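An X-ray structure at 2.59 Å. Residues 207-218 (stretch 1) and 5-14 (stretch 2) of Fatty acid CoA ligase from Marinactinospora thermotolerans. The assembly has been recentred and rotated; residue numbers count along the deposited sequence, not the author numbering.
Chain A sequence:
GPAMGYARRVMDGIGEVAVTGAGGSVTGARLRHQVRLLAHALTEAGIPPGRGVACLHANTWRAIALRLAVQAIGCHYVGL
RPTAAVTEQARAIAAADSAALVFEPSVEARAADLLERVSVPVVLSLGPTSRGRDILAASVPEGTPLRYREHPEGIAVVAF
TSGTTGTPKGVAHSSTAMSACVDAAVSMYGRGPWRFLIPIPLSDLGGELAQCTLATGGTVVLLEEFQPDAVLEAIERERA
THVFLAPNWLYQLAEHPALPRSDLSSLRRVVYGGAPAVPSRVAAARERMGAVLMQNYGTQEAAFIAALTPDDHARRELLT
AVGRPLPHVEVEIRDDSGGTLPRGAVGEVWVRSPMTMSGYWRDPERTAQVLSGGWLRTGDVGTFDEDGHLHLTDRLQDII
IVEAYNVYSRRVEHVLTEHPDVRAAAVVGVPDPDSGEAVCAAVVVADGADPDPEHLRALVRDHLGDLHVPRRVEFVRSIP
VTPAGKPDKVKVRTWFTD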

# COMPACT_ATOMS: atom_id res chain seq x y z
N GLY A 207 -0.99 3.46 8.53
CA GLY A 207 -1.71 3.40 9.78
C GLY A 207 -1.79 2.00 10.37
O GLY A 207 -1.80 1.86 11.60
N GLU A 208 -1.88 0.97 9.51
CA GLU A 208 -1.86 -0.42 9.95
C GLU A 208 -0.46 -0.79 10.44
O GLU A 208 -0.32 -1.51 11.43
CB GLU A 208 -2.32 -1.38 8.84
CG GLU A 208 -2.22 -2.86 9.23
CD GLU A 208 -3.11 -3.31 10.39
OE1 GLU A 208 -4.24 -2.76 10.55
OE2 GLU A 208 -2.68 -4.21 11.16
N LEU A 209 0.58 -0.30 9.76
CA LEU A 209 1.95 -0.59 10.17
C LEU A 209 2.22 0.05 11.54
O LEU A 209 2.96 -0.52 12.35
CB LEU A 209 2.95 -0.09 9.13
CG LEU A 209 2.94 -0.83 7.79
CD1 LEU A 209 3.81 -0.11 6.77
CD2 LEU A 209 3.39 -2.27 7.93
N ALA A 210 1.64 1.23 11.78
CA ALA A 210 1.79 1.88 13.06
C ALA A 210 1.19 0.99 14.16
O ALA A 210 1.78 0.81 15.23
CB ALA A 210 1.14 3.25 13.02
N GLN A 211 0.01 0.43 13.87
CA GLN A 211 -0.68 -0.44 14.83
C GLN A 211 0.14 -1.72 15.08
O GLN A 211 0.31 -2.12 16.23
CB GLN A 211 -2.11 -0.73 14.37
CG GLN A 211 -3.04 0.44 14.63
CD GLN A 211 -4.50 0.16 14.40
OE1 GLN A 211 -4.88 -0.74 13.64
NE2 GLN A 211 -5.33 0.99 15.02
N CYS A 212 0.67 -2.33 14.00
CA CYS A 212 1.56 -3.48 14.13
C CYS A 212 2.75 -3.12 15.03
O CYS A 212 3.15 -3.88 15.88
CB CYS A 212 2.04 -3.95 12.77
SG CYS A 212 0.73 -4.70 11.79
N THR A 213 3.32 -1.94 14.81
CA THR A 213 4.49 -1.48 15.54
C THR A 213 4.14 -1.33 17.03
O THR A 213 4.90 -1.79 17.90
CB THR A 213 5.03 -0.18 14.94
OG1 THR A 213 5.37 -0.52 13.60
CG2 THR A 213 6.23 0.37 15.67
N LEU A 214 2.99 -0.70 17.32
CA LEU A 214 2.59 -0.49 18.70
C LEU A 214 2.33 -1.83 19.38
O LEU A 214 2.82 -2.06 20.49
CB LEU A 214 1.34 0.40 18.74
CG LEU A 214 1.57 1.88 18.41
CD1 LEU A 214 0.25 2.62 18.32
CD2 LEU A 214 2.45 2.53 19.46
N ALA A 215 1.62 -2.73 18.70
CA ALA A 215 1.14 -3.98 19.27
C ALA A 215 2.29 -4.89 19.68
O ALA A 215 2.12 -5.74 20.55
CB ALA A 215 0.24 -4.67 18.28
N THR A 216 3.44 -4.72 19.02
CA THR A 216 4.61 -5.57 19.22
C THR A 216 5.61 -4.89 20.16
O THR A 216 6.73 -5.39 20.34
CB THR A 216 5.29 -5.93 17.89
OG1 THR A 216 5.56 -4.74 17.13
CG2 THR A 216 4.48 -6.90 17.06
N GLY A 217 5.22 -3.75 20.73
CA GLY A 217 5.95 -3.13 21.81
C GLY A 217 6.98 -2.12 21.34
O GLY A 217 7.83 -1.68 22.10
N GLY A 218 6.87 -1.73 20.07
CA GLY A 218 7.83 -0.85 19.43
C GLY A 218 7.43 0.61 19.46
O GLY A 218 6.45 0.99 20.10
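Stretch 2 (5-14) GYARRVMDGI

The closest CA-CA approach between the two stretches is made at a glycine: the CA of Gly13 lies 4.1 Å from the CA of Ala215, and it packs directly against carbonyl oxygens of the other helix. There is no room here for a side chain. A CB built in ideal geometry on Gly13 would point toward stretch 1 and come within 2.1 Å of Ala215 O and 3.0 Å of Leu214 O, both clashes. In its absence, Gly13 CA makes a CA-H...O contact with Ala215 O at 3.4 Å, with an angle of 145° at the hydrogen. A second contact of this kind runs in the other sense, from Gly217 CA to Gly13 O, again at 3.4 Å and with an angle of 144°. Gly217 has a positive phi of 91°, a conformation that favours glycine.

Stretch 2 is helical from Gly5 to Gly13, and Ile14, with phi/psi of -53/126, is the first residue to leave the helical region. Stretch 1 carries the last part of a longer helix, which runs to Ala215 before Thr216 departs from helical angles. The two helices point broadly the same way, with 56° between their N-to-C directions, and their axes approach to 7.7 Å. Their C-terminal ends come together, so that Gly13 lies beside Ala215 and Ile14 beside Leu214, with 5.0 Å between the CA atoms of the latter pair. The contact is modest, burying 437 Å² summed over both sides, and joins segments whose touching residues are at least 200 apart in sequence.

One turn back from Gly13, Val10 provides the apolar centre of the packing. Its CG1 lies 4.0 Å from Leu214 CB and 3.8 Å from Gln211 O, while its CA is 3.9 Å from Ala215 CB. The methyl group of Ala215 thus packs against the backbone of stretch 2, and the same CB is 4.1 Å from Arg9 O. Ile14 directs its CA-to-CB bond away from stretch 1, yet its CG1 still reaches to 4.2 Å from Leu214 CB.

Toward the N-terminal end of stretch 2, direct polar contact takes over. Tyr6, with chi1 in the t well, starts sideways, but its end comes nearer to stretch 1, and its OH donates a hydrogen bond of 2.7 Å to Gln211 OE1. The acceptor lies at the edge of the ring, near its plane, as suits a phenolic donor. This is the only direct hydrogen bond across the interface. Glu208 OE2 also comes within 3.1 Å of Tyr6 OH, bringing a carboxylate close to the same hydroxyl.

A water adds a further link. It accepts a hydrogen bond from Arg9 NE at 3.0 Å and donates one to Ala215 O at 3.2 Å. The extended Arg9 side chain, with chi1 to chi3 all t, is thereby tied to the carbonyl that also receives the CA-H of Gly13.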

# COMPACT_ATOMS: atom_id res chain seq x y z
N GLY A 5 -11.25 -7.34 20.31
CA GLY A 5 -10.02 -8.02 20.67
C GLY A 5 -8.80 -7.39 20.01
O GLY A 5 -7.71 -7.34 20.62
N TYR A 6 -8.99 -6.89 18.78
CA TYR A 6 -7.92 -6.27 17.99
C TYR A 6 -7.43 -4.97 18.65
O TYR A 6 -6.26 -4.86 19.01
CB TYR A 6 -8.33 -6.02 16.53
CG TYR A 6 -7.25 -5.32 15.74
CD1 TYR A 6 -5.99 -5.89 15.60
CD2 TYR A 6 -7.46 -4.07 15.18
CE1 TYR A 6 -4.97 -5.24 14.93
CE2 TYR A 6 -6.46 -3.41 14.50
CZ TYR A 6 -5.21 -3.99 14.38
OH TYR A 6 -4.21 -3.36 13.70
N ALA A 7 -8.34 -4.00 18.80
CA ALA A 7 -7.99 -2.73 19.42
C ALA A 7 -7.28 -2.98 20.76
O ALA A 7 -6.28 -2.33 21.06
CB ALA A 7 -9.23 -1.88 19.60
N ARG A 8 -7.79 -3.93 21.54
CA ARG A 8 -7.22 -4.25 22.86
C ARG A 8 -5.80 -4.81 22.66
O ARG A 8 -4.92 -4.50 23.44
CB ARG A 8 -8.10 -5.24 23.64
CG ARG A 8 -7.75 -5.38 25.12
CD ARG A 8 -8.38 -6.58 25.83
NE ARG A 8 -7.57 -7.81 25.77
CZ ARG A 8 -6.98 -8.38 26.82
NH1 ARG A 8 -7.00 -7.78 28.01
NH2 ARG A 8 -6.41 -9.57 26.70
N ARG A 9 -5.61 -5.65 21.63
CA ARG A 9 -4.29 -6.24 21.35
C ARG A 9 -3.25 -5.14 21.14
O ARG A 9 -2.11 -5.24 21.63
CB ARG A 9 -4.30 -7.15 20.12
CG ARG A 9 -2.98 -7.89 19.89
CD ARG A 9 -3.00 -8.65 18.58
NE ARG A 9 -1.70 -9.26 18.28
CZ ARG A 9 -1.52 -10.25 17.42
NH1 ARG A 9 -2.52 -10.66 16.65
NH2 ARG A 9 -0.35 -10.84 17.36
N VAL A 10 -3.66 -4.11 20.39
CA VAL A 10 -2.77 -3.02 20.06
C VAL A 10 -2.47 -2.23 21.34
O VAL A 10 -1.32 -2.06 21.70
CB VAL A 10 -3.37 -2.13 18.95
CG1 VAL A 10 -2.44 -0.98 18.64
CG2 VAL A 10 -3.72 -2.92 17.69
N MET A 11 -3.53 -1.80 22.03
CA MET A 11 -3.43 -1.09 23.30
C MET A 11 -2.50 -1.85 24.26
O MET A 11 -1.62 -1.27 24.90
CB MET A 11 -4.81 -0.95 23.94
CG MET A 11 -5.70 0.07 23.26
SD MET A 11 -5.04 1.76 23.34
CE MET A 11 -4.73 2.00 25.09
N ASP A 12 -2.71 -3.17 24.35
CA ASP A 12 -2.04 -4.03 25.31
C ASP A 12 -0.53 -4.00 25.05
O ASP A 12 0.26 -4.11 25.98
CB ASP A 12 -2.58 -5.47 25.23
CG ASP A 12 -2.89 -6.11 26.58
OD1 ASP A 12 -3.50 -5.42 27.45
OD2 ASP A 12 -2.53 -7.31 26.77
N GLY A 13 -0.14 -3.87 23.78
CA GLY A 13 1.26 -3.99 23.34
C GLY A 13 2.08 -2.74 23.65
O GLY A 13 3.28 -2.84 23.82
N ILE A 14 1.43 -1.58 23.71
CA ILE A 14 2.10 -0.26 23.72
C ILE A 14 3.17 -0.21 24.82
O ILE A 14 2.87 -0.44 25.99
CB ILE A 14 1.06 0.87 23.89
CG1 ILE A 14 0.06 0.87 22.74
CG2 ILE A 14 1.74 2.22 24.04
CD1 ILE A 14 -1.09 1.84 22.91
O HOH W 1 0.46 -8.38 20.10